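Local coordinates for protein glycoside hydrolase family 31 (PDB 5I0F) that probably breaks down cycloalternan, a cyclic glucose oligosaccharide, as a family 31 glycoside hydrolase working through a covalent sugar–enzyme intermediate, at residues A[18-23]-A[31-36]; A[102-107]-A[126-131]; A[579-584]-A[721-726]; A[630-635]-A[675-680]. All coordinates share one frame; numbering follows the deposited sequence.

Contact 1 (A[18-23]-A[31-36]); sequences DQLYPA and LTIGAT
Leu20 lies alongside Ile33, the two side chains pointing the same way, with Leu20 CD2 resting 3.8 Å from Ile33 CG1. A chi1 of -62° sets Leu20 CG beside its own backbone N, and from there the CD2 branch reaches Ile33. Leu20 and Ile33 form a non-hydrogen-bonded antiparallel pair on one face of the sheet, a face covered by Tyr107 and Phe109 of strand 105-113. Next along, Tyr21 and Thr32 make the hydrogen-bonded pair: Tyr21 N donates to Thr32 O at 2.9 Å, and Thr32 N returns to Tyr21 O at 2.8 Å, almost straight at 173°. Tyr21 O also accepts from a water that reaches Thr32 OG1 at 3.0 Å, so this carbonyl is held by two donors. Beyond it the Tyr21-Pro22 peptide is cis, and Leu31 CD1 comes within 3.6 Å of Pro22 O. Toward the other end Gly34 N donates a hydrogen bond to Gln19 O at 2.8 Å, and Asp18 CB touches Thr36 CG2 at 4.0 Å. The Asp18 carboxylate is engaged outside the pair, by Ser16 and by a salt bridge to Arg5, while strand 91-97 borders 31-37 on its other side. Short strand 20-21 and longer strand 31-37 are the two arms of a beta hairpin within the antiparallel sheet of the N-terminal beta domain.

Contact 2 (A[102-107]-A[126-131]); sequences DQDATY and LTPSHW
A chi1 of 62° sets Tyr107 CG between its backbone N and carbonyl carbon, and the ring turns an edge, near its own plane, to Leu126 CB, 4.0 Å from Tyr107 CD1. Asp104 CG instead lies anti to the carbonyl carbon (chi1 -66°), on the side where OD1 approaches Thr127 CA at 3.5 Å. These residues sit at the open end of the beta hairpin of strands 105-113 and 118-126, where the chains part and the second runs on toward strand 130-132 of a different sheet. Ala105 and Leu126 form a hydrogen-bonded antiparallel pair with their side chains on the same face: Ala105 N donates to Leu126 O at 2.8 Å and Leu126 N to Ala105 O at 2.9 Å. Past this pair direct backbone bonding stops. The Pro128 ring leans on the loop before strand 105-113, its CD 3.4 Å from Gln103 O, a carbonyl that is buried here without a polar partner in the model. Tyr107 OH is hydrogen-bonded to His4, and Asp104 OD2 is hydrogen-bonded to Ser157. Water takes over the bridging: one molecule donates to both Asp104 OD1 and Pro128 O, and a second donates to Asp102 OD1 and the same Pro128 O. Asp102 OD2 and His130 ND1 stay 4.1 Å apart; the second water, lying in the imidazole plane at its edge, is 2.7 Å from His130 ND1.

Contact 3 (A[579-584]-A[721-726]); sequences FAAATF and DIIPVY
Ile723 is the bump that fills the hollow on the helix side, and its two branches go to different walls. With CG1 anti to the backbone N (chi1 172°), the longer branch ends in CD1, which presses on the helix backbone 3.6 Å from Ala581 CA. The short branch, CG2, touches both Ala580 CB at 3.9 Å and Phe584 CE1 at 3.7 Å. Ala580 and Ala581 keep the helix surface low, so the isoleucine comes close to the main chain. Helix 572-583 joins the last two strands of the (beta/alpha)8 barrel, 558-561 and 587-590, and this surface is where it meets the C-terminal antiparallel beta domain, at the start of strand 725-728. Phe584, just past the helix end, projects toward that strand. Val725 CG2 sits over one face of its ring in a CH-pi contact, 3.9 Å from the centroid and only 9° off the ring normal, while Ile723 CG2 reaches the same ring obliquely. At the ring's edge, in its plane, lies Ala580 O. Tyr625 of helix 617-646 packs beside Ala580, and Tyr671 OH hydrogen-bonds to Phe584 O.

Contact 4 (A[630-635]-A[675-680]); sequences EALRPY and DELLIN
The Tyr635 ring and the Leu677 side chain run antiparallel, side by side, each reaching toward the other's backbone. CG of Tyr635 is anti to its backbone N (chi1 -177°), and from there the ring runs out to the turn at 675-676. Leu677 CD1 meets it obliquely, 3.8 Å from Tyr635 CE2, and also touches Leu632 CD2 at 4.0 Å, one helical turn back. Leu677 thus has both helix side chains against a single methyl. Glu676 crosses the tyrosine at about a right angle: its CG lies at the ring's edge, in plane, and its CB is 3.9 Å from Tyr635 CE1. The helix is 617-646, following the barrel, and the turn joins strands 671-673 and 677-679 of the C-terminal antiparallel sheet, so a long helix is tied here to a beta hairpin. Glu676 N donates to Tyr635 OH at 2.9 Å, with an angle of 152° at the hydrogen. The hydroxyl hydrogen-bonds also to Leu673 O, which holds it between the turn and the strand before it. The Glu676 chain bends at chi2, and its carboxylate, its plane 80° from the ring, makes a salt bridge with Arg728.

Along the chain contacts 1 and 2 come in series, before contact 3, within whose loop contact 4 is nested. They form two clusters on opposite sides of the chain's centre, with centres about 52 to 60 Å apart between clusters. Contacts 1 and 2, with centres about 14 Å apart, share the N-terminal antiparallel sheet and touch where Leu31 CD2 meets Leu126 CD1 at 3.8 Å. Contacts 3 and 4, with centres about 10 Å apart, meet through neighbouring strands 677-679 and 725-728, where Tyr726 O and Leu678 N probably hydrogen-bond at 2.7 Å. The first cluster lies in the N-terminal sheet and where the chain leaves it for the next sheet, whereas the second joins the C-terminal sheet to helices of and after the barrel.

Contact 1 (A[18-23]-A[31-36])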
loop_
_atom_site.group_PDB
_atom_site.type_symbol
_atom_site.label_atom_id
_atom_site.label_comp_id
_atom_site.label_asym_id
_atom_site.label_seq_id
_atom_site.Cartn_x
_atom_site.Cartn_y
_atom_site.Cartn_z
ATOM N N ASP A 18 26.072 -6.594 3.370
ATOM C CA ASP A 18 27.099 -5.572 3.611
ATOM C C ASP A 18 26.814 -4.686 4.846
ATOM O O ASP A 18 27.321 -3.568 4.927
ATOM C CB ASP A 18 27.221 -4.690 2.347
ATOM C CG ASP A 18 25.927 -3.952 2.014
ATOM O OD1 ASP A 18 24.879 -4.226 2.658
ATOM O OD2 ASP A 18 25.961 -3.094 1.108
ATOM N N GLN A 19 26.020 -5.183 5.803
ATOM C CA GLN A 19 25.527 -4.359 6.911
ATOM C C GLN A 19 25.842 -4.907 8.294
ATOM O O GLN A 19 26.345 -6.016 8.433
ATOM C CB GLN A 19 24.026 -4.108 6.782
ATOM C CG GLN A 19 23.126 -5.315 6.981
ATOM C CD GLN A 19 21.667 -4.892 6.991
ATOM O OE1 GLN A 19 20.999 -4.840 5.944
ATOM N NE2 GLN A 19 21.192 -4.504 8.162
ATOM N N LEU A 20 25.558 -4.080 9.301
ATOM C CA LEU A 20 25.451 -4.533 10.675
ATOM C C LEU A 20 24.049 -5.089 10.967
ATOM O O LEU A 20 23.060 -4.554 10.463
ATOM C CB LEU A 20 25.706 -3.379 11.628
ATOM C CG LEU A 20 27.080 -2.726 11.582
ATOM C CD1 LEU A 20 27.134 -1.597 12.604
ATOM C CD2 LEU A 20 28.154 -3.757 11.850
ATOM N N TYR A 21 23.980 -6.127 11.794
ATOM C CA TYR A 21 22.700 -6.656 12.302
ATOM C C TYR A 21 22.809 -6.983 13.801
ATOM O O TYR A 21 23.567 -7.887 14.165
ATOM C CB TYR A 21 22.240 -7.899 11.542
ATOM C CG TYR A 21 20.846 -8.302 11.993
ATOM C CD1 TYR A 21 19.747 -7.492 11.691
ATOM C CD2 TYR A 21 20.635 -9.422 12.803
ATOM C CE1 TYR A 21 18.465 -7.817 12.127
ATOM C CE2 TYR A 21 19.347 -9.755 13.244
ATOM C CZ TYR A 21 18.272 -8.946 12.895
ATOM O OH TYR A 21 16.996 -9.248 13.313
ATOM N N PRO A 22 22.088 -6.277 14.681
ATOM C CA PRO A 22 21.160 -5.195 14.343
ATOM C C PRO A 22 21.849 -3.949 13.792
ATOM O O PRO A 22 23.019 -3.707 14.077
ATOM C CB PRO A 22 20.465 -4.889 15.677
ATOM C CG PRO A 22 21.360 -5.432 16.732
ATOM C CD PRO A 22 22.055 -6.606 16.119
ATOM N N ALA A 23 21.109 -3.186 12.992
ATOM C CA ALA A 23 21.665 -2.018 12.299
ATOM C C ALA A 23 22.049 -0.927 13.282
ATOM O O ALA A 23 22.961 -0.179 12.994
ATOM C CB ALA A 23 20.684 -1.469 11.268
ATOM N N LEU A 31 26.197 -8.993 17.706
ATOM C CA LEU A 31 26.302 -8.083 16.575
ATOM C C LEU A 31 26.917 -8.860 15.419
ATOM O O LEU A 31 28.046 -9.338 15.541
ATOM C CB LEU A 31 27.194 -6.886 16.920
ATOM C CG LEU A 31 27.348 -5.837 15.815
ATOM C CD1 LEU A 31 25.986 -5.274 15.415
ATOM C CD2 LEU A 31 28.311 -4.717 16.190
ATOM N N THR A 32 26.182 -8.978 14.311
ATOM C CA THR A 32 26.676 -9.594 13.079
ATOM C C THR A 32 27.195 -8.490 12.168
ATOM O O THR A 32 26.511 -7.488 11.963
ATOM C CB THR A 32 25.556 -10.369 12.359
ATOM O OG1 THR A 32 25.061 -11.368 13.245
ATOM C CG2 THR A 32 26.049 -11.047 11.102
ATOM N N ILE A 33 28.395 -8.692 11.622
ATOM C CA ILE A 33 29.062 -7.695 10.792
ATOM C C ILE A 33 29.270 -8.272 9.397
ATOM O O ILE A 33 29.976 -9.270 9.247
ATOM C CB ILE A 33 30.431 -7.317 11.388
ATOM C CG1 ILE A 33 30.249 -6.761 12.804
ATOM C CG2 ILE A 33 31.126 -6.280 10.515
ATOM C CD1 ILE A 33 31.527 -6.617 13.578
ATOM N N GLY A 34 28.682 -7.614 8.398
ATOM C CA GLY A 34 28.785 -8.001 6.991
ATOM C C GLY A 34 29.514 -6.987 6.112
ATOM O O GLY A 34 29.441 -5.784 6.343
ATOM N N ALA A 35 30.227 -7.494 5.113
ATOM C CA ALA A 35 30.849 -6.667 4.068
ATOM C C ALA A 35 30.886 -7.473 2.787
ATOM O O ALA A 35 30.874 -8.700 2.834
ATOM C CB ALA A 35 32.255 -6.240 4.479
ATOM N N THR A 36 30.898 -6.787 1.647
ATOM C CA THR A 36 31.062 -7.438 0.368
ATOM C C THR A 36 32.314 -6.901 -0.348
ATOM O O THR A 36 32.783 -5.785 -0.077
ATOM C CB THR A 36 29.843 -7.247 -0.554
ATOM O OG1 THR A 36 29.694 -5.861 -0.865
ATOM C CG2 THR A 36 28.565 -7.758 0.112
HETATM O O HOH W 1 23.242 -10.427 15.426
#

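Contact 2 (A[102-107]-A[126-131])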
loop_
_atom_site.group_PDB
_atom_site.type_symbol
_atom_site.label_atom_id
_atom_site.label_comp_id
_atom_site.label_asym_id
_atom_site.label_seq_id
_atom_site.Cartn_x
_atom_site.Cartn_y
_atom_site.Cartn_z
ATOM N N ASP A 102 29.875 -2.652 25.984
ATOM C CA ASP A 102 29.321 -1.297 26.046
ATOM C C ASP A 102 30.456 -0.264 26.042
ATOM O O ASP A 102 30.616 0.506 26.983
ATOM C CB ASP A 102 28.416 -1.135 27.287
ATOM C CG ASP A 102 27.507 0.103 27.208
ATOM O OD1 ASP A 102 27.587 0.878 26.242
ATOM O OD2 ASP A 102 26.689 0.305 28.126
ATOM N N GLN A 103 31.242 -0.264 24.973
ATOM C CA GLN A 103 32.350 0.680 24.794
ATOM C C GLN A 103 32.311 1.137 23.344
ATOM O O GLN A 103 32.055 0.323 22.446
ATOM C CB GLN A 103 33.700 0.013 25.092
ATOM C CG GLN A 103 33.819 -0.669 26.447
ATOM C CD GLN A 103 35.140 -1.408 26.635
ATOM O OE1 GLN A 103 36.036 -1.335 25.793
ATOM N NE2 GLN A 103 35.269 -2.128 27.755
ATOM N N ASP A 104 32.540 2.424 23.107
ATOM C CA ASP A 104 32.609 2.924 21.742
ATOM C C ASP A 104 33.903 2.463 21.065
ATOM O O ASP A 104 34.920 2.238 21.722
ATOM C CB ASP A 104 32.505 4.443 21.697
ATOM C CG ASP A 104 31.150 4.947 22.139
ATOM O OD1 ASP A 104 30.209 4.130 22.265
ATOM O OD2 ASP A 104 31.038 6.167 22.374
ATOM N N ALA A 105 33.826 2.307 19.750
ATOM C CA ALA A 105 34.930 1.759 18.967
ATOM C C ALA A 105 34.877 2.285 17.551
ATOM O O ALA A 105 33.953 3.005 17.162
ATOM C CB ALA A 105 34.854 0.233 18.968
ATOM N N THR A 106 35.880 1.901 16.781
ATOM C CA THR A 106 35.875 2.120 15.355
ATOM C C THR A 106 36.231 0.777 14.702
ATOM O O THR A 106 36.868 -0.065 15.339
ATOM C CB THR A 106 36.842 3.270 14.990
ATOM O OG1 THR A 106 36.648 3.626 13.625
ATOM C CG2 THR A 106 38.269 2.883 15.179
ATOM N N TYR A 107 35.803 0.554 13.466
ATOM C CA TYR A 107 36.184 -0.679 12.764
ATOM C C TYR A 107 36.445 -0.429 11.294
ATOM O O TYR A 107 35.980 0.554 10.725
ATOM C CB TYR A 107 35.146 -1.819 12.962
ATOM C CG TYR A 107 33.762 -1.509 12.431
ATOM C CD1 TYR A 107 32.841 -0.806 13.197
ATOM C CD2 TYR A 107 33.377 -1.909 11.150
ATOM C CE1 TYR A 107 31.578 -0.494 12.696
ATOM C CE2 TYR A 107 32.116 -1.607 10.643
ATOM C CZ TYR A 107 31.212 -0.906 11.420
ATOM O OH TYR A 107 29.964 -0.584 10.912
ATOM N N LEU A 126 31.498 2.533 15.793
ATOM C CA LEU A 126 30.655 1.613 16.531
ATOM C C LEU A 126 30.309 2.270 17.873
ATOM O O LEU A 126 31.200 2.494 18.712
ATOM C CB LEU A 126 31.381 0.288 16.744
ATOM C CG LEU A 126 30.639 -0.820 17.499
ATOM C CD1 LEU A 126 29.305 -1.126 16.841
ATOM C CD2 LEU A 126 31.497 -2.069 17.592
ATOM N N THR A 127 29.036 2.622 18.054
ATOM C CA THR A 127 28.566 3.266 19.286
ATOM C C THR A 127 27.372 2.485 19.814
ATOM O O THR A 127 26.231 2.782 19.467
ATOM C CB THR A 127 28.178 4.726 19.068
ATOM O OG1 THR A 127 27.190 4.803 18.045
ATOM C CG2 THR A 127 29.376 5.546 18.647
ATOM N N PRO A 128 27.634 1.466 20.643
ATOM C CA PRO A 128 26.567 0.630 21.157
ATOM C C PRO A 128 25.536 1.408 21.976
ATOM O O PRO A 128 25.871 2.398 22.645
ATOM C CB PRO A 128 27.291 -0.386 22.039
ATOM C CG PRO A 128 28.684 -0.406 21.541
ATOM C CD PRO A 128 28.961 0.994 21.076
ATOM N N SER A 129 24.295 0.946 21.881
ATOM C CA SER A 129 23.171 1.517 22.565
ATOM C C SER A 129 22.725 0.623 23.723
ATOM O O SER A 129 23.043 -0.568 23.764
ATOM C CB SER A 129 21.993 1.694 21.590
ATOM O OG SER A 129 22.266 2.704 20.629
ATOM N N HIS A 130 22.006 1.224 24.664
ATOM C CA HIS A 130 21.362 0.501 25.760
ATOM C C HIS A 130 20.027 1.158 26.077
ATOM O O HIS A 130 19.811 2.330 25.754
ATOM C CB HIS A 130 22.264 0.431 27.003
ATOM C CG HIS A 130 22.477 1.746 27.690
ATOM N ND1 HIS A 130 23.412 2.665 27.267
ATOM C CD2 HIS A 130 21.892 2.287 28.784
ATOM C CE1 HIS A 130 23.391 3.717 28.063
ATOM N NE2 HIS A 130 22.479 3.511 28.993
ATOM N N TRP A 131 19.143 0.393 26.693
ATOM C CA TRP A 131 17.824 0.896 27.081
ATOM C C TRP A 131 17.911 1.585 28.437
ATOM O O TRP A 131 18.432 1.020 29.391
ATOM C CB TRP A 131 16.779 -0.228 27.110
ATOM C CG TRP A 131 16.430 -0.767 25.766
ATOM C CD1 TRP A 131 16.865 -1.945 25.214
ATOM C CD2 TRP A 131 15.571 -0.165 24.785
ATOM N NE1 TRP A 131 16.340 -2.110 23.971
ATOM C CE2 TRP A 131 15.542 -1.038 23.672
ATOM C CE3 TRP A 131 14.817 1.016 24.739
ATOM C CZ2 TRP A 131 14.779 -0.765 22.519
ATOM C CZ3 TRP A 131 14.060 1.288 23.593
ATOM C CH2 TRP A 131 14.052 0.397 22.497
HETATM O O HOH W 2 25.359 2.538 25.427
HETATM O O HOH W 3 27.538 4.595 22.928
#

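Contact 3 (A[579-584]-A[721-726])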
loop_
_atom_site.group_PDB
_atom_site.type_symbol
_atom_site.label_atom_id
_atom_site.label_comp_id
_atom_site.label_asym_id
_atom_site.label_seq_id
_atom_site.Cartn_x
_atom_site.Cartn_y
_atom_site.Cartn_z
ATOM N N PHE A 579 -17.714 -11.236 -7.625
ATOM C CA PHE A 579 -18.446 -10.202 -8.374
ATOM C C PHE A 579 -19.652 -9.724 -7.538
ATOM O O PHE A 579 -19.907 -8.521 -7.434
ATOM C CB PHE A 579 -18.858 -10.719 -9.760
ATOM C CG PHE A 579 -19.188 -9.635 -10.770
ATOM C CD1 PHE A 579 -20.417 -8.991 -10.754
ATOM C CD2 PHE A 579 -18.284 -9.309 -11.775
ATOM C CE1 PHE A 579 -20.731 -8.021 -11.697
ATOM C CE2 PHE A 579 -18.589 -8.342 -12.732
ATOM C CZ PHE A 579 -19.808 -7.678 -12.683
ATOM N N ALA A 580 -20.364 -10.668 -6.912
ATOM C CA ALA A 580 -21.501 -10.337 -6.031
ATOM C C ALA A 580 -21.044 -9.493 -4.834
ATOM O O ALA A 580 -21.656 -8.472 -4.493
ATOM C CB ALA A 580 -22.201 -11.610 -5.571
ATOM N N ALA A 581 -19.932 -9.882 -4.220
ATOM C CA ALA A 581 -19.423 -9.136 -3.085
ATOM C C ALA A 581 -19.017 -7.733 -3.471
ATOM O O ALA A 581 -19.343 -6.777 -2.736
ATOM C CB ALA A 581 -18.249 -9.855 -2.440
ATOM N N ALA A 582 -18.289 -7.624 -4.593
ATOM C CA ALA A 582 -17.793 -6.346 -5.079
ATOM C C ALA A 582 -18.923 -5.362 -5.362
ATOM O O ALA A 582 -18.732 -4.145 -5.238
ATOM C CB ALA A 582 -16.922 -6.544 -6.326
ATOM N N THR A 583 -20.097 -5.890 -5.719
ATOM C CA THR A 583 -21.303 -5.091 -5.948
ATOM C C THR A 583 -21.715 -4.278 -4.709
ATOM O O THR A 583 -22.326 -3.206 -4.836
ATOM C CB THR A 583 -22.447 -6.014 -6.445
ATOM O OG1 THR A 583 -22.040 -6.623 -7.668
ATOM C CG2 THR A 583 -23.752 -5.283 -6.695
ATOM N N PHE A 584 -21.397 -4.787 -3.519
ATOM C CA PHE A 584 -21.731 -4.137 -2.255
ATOM C C PHE A 584 -20.487 -3.615 -1.511
ATOM O O PHE A 584 -20.428 -3.697 -0.282
ATOM C CB PHE A 584 -22.516 -5.116 -1.363
ATOM C CG PHE A 584 -23.856 -5.473 -1.930
ATOM C CD1 PHE A 584 -23.994 -6.516 -2.830
ATOM C CD2 PHE A 584 -24.966 -4.712 -1.617
ATOM C CE1 PHE A 584 -25.232 -6.811 -3.380
ATOM C CE2 PHE A 584 -26.215 -5.008 -2.161
ATOM C CZ PHE A 584 -26.341 -6.058 -3.045
ATOM N N ASP A 721 -26.821 -16.281 -7.851
ATOM C CA ASP A 721 -27.565 -15.024 -7.965
ATOM C C ASP A 721 -27.917 -14.364 -6.629
ATOM O O ASP A 721 -28.570 -13.325 -6.628
ATOM C CB ASP A 721 -28.826 -15.195 -8.829
ATOM C CG ASP A 721 -29.733 -16.291 -8.356
ATOM O OD1 ASP A 721 -29.392 -17.080 -7.453
ATOM O OD2 ASP A 721 -30.815 -16.405 -8.938
ATOM N N ILE A 722 -27.475 -14.943 -5.508
ATOM C CA ILE A 722 -27.667 -14.367 -4.160
ATOM C C ILE A 722 -26.313 -14.113 -3.485
ATOM O O ILE A 722 -25.441 -14.961 -3.528
ATOM C CB ILE A 722 -28.440 -15.356 -3.248
ATOM C CG1 ILE A 722 -29.792 -15.741 -3.883
ATOM C CG2 ILE A 722 -28.610 -14.832 -1.823
ATOM C CD1 ILE A 722 -30.793 -14.614 -3.980
ATOM N N ILE A 723 -26.187 -12.953 -2.849
ATOM C CA ILE A 723 -25.215 -12.722 -1.784
ATOM C C ILE A 723 -26.062 -12.260 -0.586
ATOM O O ILE A 723 -26.898 -11.390 -0.757
ATOM C CB ILE A 723 -24.109 -11.695 -2.145
ATOM C CG1 ILE A 723 -23.258 -11.374 -0.898
ATOM C CG2 ILE A 723 -24.664 -10.422 -2.778
ATOM C CD1 ILE A 723 -22.117 -10.399 -1.141
ATOM N N PRO A 724 -25.853 -12.848 0.615
ATOM C CA PRO A 724 -26.684 -12.455 1.744
ATOM C C PRO A 724 -26.550 -10.969 2.100
ATOM O O PRO A 724 -25.443 -10.469 2.365
ATOM C CB PRO A 724 -26.202 -13.364 2.880
ATOM C CG PRO A 724 -25.653 -14.560 2.188
ATOM C CD PRO A 724 -25.025 -14.022 0.938
ATOM N N VAL A 725 -27.678 -10.280 2.049
ATOM C CA VAL A 725 -27.757 -8.856 2.277
ATOM C C VAL A 725 -29.062 -8.624 3.007
ATOM O O VAL A 725 -30.115 -9.082 2.534
ATOM C CB VAL A 725 -27.759 -8.039 0.959
ATOM C CG1 VAL A 725 -28.068 -6.563 1.230
ATOM C CG2 VAL A 725 -26.414 -8.168 0.236
ATOM N N TYR A 726 -28.991 -7.919 4.135
ATOM C CA TYR A 726 -30.167 -7.636 4.965
ATOM C C TYR A 726 -30.302 -6.133 5.151
ATOM O O TYR A 726 -29.310 -5.457 5.399
ATOM C CB TYR A 726 -30.031 -8.346 6.312
ATOM C CG TYR A 726 -29.945 -9.851 6.159
ATOM C CD1 TYR A 726 -28.730 -10.467 5.933
ATOM C CD2 TYR A 726 -31.099 -10.656 6.202
ATOM C CE1 TYR A 726 -28.632 -11.846 5.788
ATOM C CE2 TYR A 726 -31.023 -12.044 6.055
ATOM C CZ TYR A 726 -29.789 -12.638 5.853
ATOM O OH TYR A 726 -29.655 -14.000 5.687
#

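Contact 4 (A[630-635]-A[675-680])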
loop_
_atom_site.group_PDB
_atom_site.type_symbol
_atom_site.label_atom_id
_atom_site.label_comp_id
_atom_site.label_asym_id
_atom_site.label_seq_id
_atom_site.Cartn_x
_atom_site.Cartn_y
_atom_site.Cartn_z
ATOM N N GLU A 630 -26.201 -0.626 -10.403
ATOM C CA GLU A 630 -26.826 0.595 -10.899
ATOM C C GLU A 630 -27.936 1.052 -9.958
ATOM O O GLU A 630 -27.995 2.231 -9.620
ATOM C CB GLU A 630 -27.353 0.427 -12.339
ATOM C CG GLU A 630 -26.239 0.243 -13.375
ATOM C CD GLU A 630 -25.382 1.484 -13.537
ATOM O OE1 GLU A 630 -25.857 2.431 -14.184
ATOM O OE2 GLU A 630 -24.228 1.526 -13.021
ATOM N N ALA A 631 -28.788 0.117 -9.522
ATOM C CA ALA A 631 -29.853 0.415 -8.553
ATOM C C ALA A 631 -29.334 0.918 -7.197
ATOM O O ALA A 631 -30.037 1.669 -6.510
ATOM C CB ALA A 631 -30.733 -0.815 -8.331
ATOM N N LEU A 632 -28.126 0.490 -6.809
ATOM C CA LEU A 632 -27.487 0.965 -5.587
ATOM C C LEU A 632 -26.908 2.356 -5.687
ATOM O O LEU A 632 -26.574 2.929 -4.662
ATOM C CB LEU A 632 -26.342 0.042 -5.162
ATOM C CG LEU A 632 -26.680 -1.270 -4.508
ATOM C CD1 LEU A 632 -25.381 -2.089 -4.419
ATOM C CD2 LEU A 632 -27.297 -1.065 -3.128
ATOM N N ARG A 633 -26.768 2.921 -6.882
ATOM C CA ARG A 633 -26.057 4.203 -7.000
ATOM C C ARG A 633 -26.604 5.311 -6.085
ATOM O O ARG A 633 -25.811 5.953 -5.407
ATOM C CB ARG A 633 -25.977 4.738 -8.433
ATOM C CG ARG A 633 -24.940 5.863 -8.489
ATOM C CD ARG A 633 -24.314 6.162 -9.828
ATOM N NE ARG A 633 -24.018 5.013 -10.695
ATOM C CZ ARG A 633 -23.365 5.140 -11.851
ATOM N NH1 ARG A 633 -22.908 6.332 -12.232
ATOM N NH2 ARG A 633 -23.157 4.077 -12.634
ATOM N N PRO A 634 -27.938 5.536 -6.073
ATOM C CA PRO A 634 -28.471 6.596 -5.201
ATOM C C PRO A 634 -28.168 6.344 -3.722
ATOM O O PRO A 634 -27.903 7.284 -2.994
ATOM C CB PRO A 634 -29.979 6.585 -5.442
ATOM C CG PRO A 634 -30.226 5.613 -6.550
ATOM C CD PRO A 634 -28.979 4.906 -6.911
ATOM N N TYR A 635 -28.203 5.087 -3.297
ATOM C CA TYR A 635 -27.840 4.706 -1.932
ATOM C C TYR A 635 -26.353 4.996 -1.632
ATOM O O TYR A 635 -26.027 5.545 -0.578
ATOM C CB TYR A 635 -28.142 3.216 -1.699
ATOM C CG TYR A 635 -27.851 2.754 -0.286
ATOM C CD1 TYR A 635 -28.713 3.076 0.778
ATOM C CD2 TYR A 635 -26.708 2.000 -0.001
ATOM C CE1 TYR A 635 -28.441 2.660 2.078
ATOM C CE2 TYR A 635 -26.437 1.576 1.291
ATOM C CZ TYR A 635 -27.291 1.913 2.328
ATOM O OH TYR A 635 -26.974 1.493 3.595
ATOM N N ASP A 675 -25.563 2.876 6.504
ATOM C CA ASP A 675 -26.402 2.657 7.690
ATOM C C ASP A 675 -27.346 1.484 7.578
ATOM O O ASP A 675 -27.729 0.937 8.596
ATOM C CB ASP A 675 -27.292 3.869 7.969
ATOM C CG ASP A 675 -26.539 5.080 8.447
ATOM O OD1 ASP A 675 -25.339 5.034 8.739
ATOM O OD2 ASP A 675 -27.208 6.118 8.585
ATOM N N GLU A 676 -27.772 1.129 6.372
ATOM C CA GLU A 676 -28.984 0.311 6.226
ATOM C C GLU A 676 -28.782 -1.155 5.804
ATOM O O GLU A 676 -29.660 -1.989 6.061
ATOM C CB GLU A 676 -29.963 0.989 5.255
ATOM C CG GLU A 676 -30.291 2.442 5.583
ATOM C CD GLU A 676 -30.922 2.640 6.965
ATOM O OE1 GLU A 676 -31.606 1.723 7.478
ATOM O OE2 GLU A 676 -30.744 3.725 7.565
ATOM N N LEU A 677 -27.657 -1.473 5.177
ATOM C CA LEU A 677 -27.444 -2.792 4.595
ATOM C C LEU A 677 -26.356 -3.557 5.313
ATOM O O LEU A 677 -25.242 -3.046 5.492
ATOM C CB LEU A 677 -27.098 -2.671 3.108
ATOM C CG LEU A 677 -28.135 -2.003 2.199
ATOM C CD1 LEU A 677 -27.611 -2.003 0.782
ATOM C CD2 LEU A 677 -29.494 -2.685 2.282
ATOM N N LEU A 678 -26.675 -4.780 5.725
ATOM C CA LEU A 678 -25.713 -5.702 6.305
ATOM C C LEU A 678 -25.314 -6.717 5.226
ATOM O O LEU A 678 -26.189 -7.415 4.685
ATOM C CB LEU A 678 -26.339 -6.421 7.518
ATOM C CG LEU A 678 -25.460 -7.451 8.249
ATOM C CD1 LEU A 678 -24.089 -6.893 8.533
ATOM C CD2 LEU A 678 -26.109 -7.880 9.554
ATOM N N ILE A 679 -24.012 -6.796 4.923
ATOM C CA ILE A 679 -23.503 -7.642 3.845
ATOM C C ILE A 679 -22.718 -8.826 4.398
ATOM O O ILE A 679 -21.936 -8.657 5.323
ATOM C CB ILE A 679 -22.530 -6.876 2.907
ATOM C CG1 ILE A 679 -22.981 -5.425 2.661
ATOM C CG2 ILE A 679 -22.315 -7.658 1.611
ATOM C CD1 ILE A 679 -24.360 -5.277 2.063
ATOM N N ASN A 680 -22.868 -9.995 3.797
ATOM C CA ASN A 680 -22.115 -11.169 4.217
ATOM C C ASN A 680 -21.678 -12.020 3.028
ATOM O O ASN A 680 -22.355 -13.019 2.689
ATOM C CB ASN A 680 -22.897 -11.999 5.243
ATOM C CG ASN A 680 -22.048 -13.084 5.884
ATOM O OD1 ASN A 680 -20.821 -13.120 5.702
ATOM N ND2 ASN A 680 -22.689 -13.982 6.631
#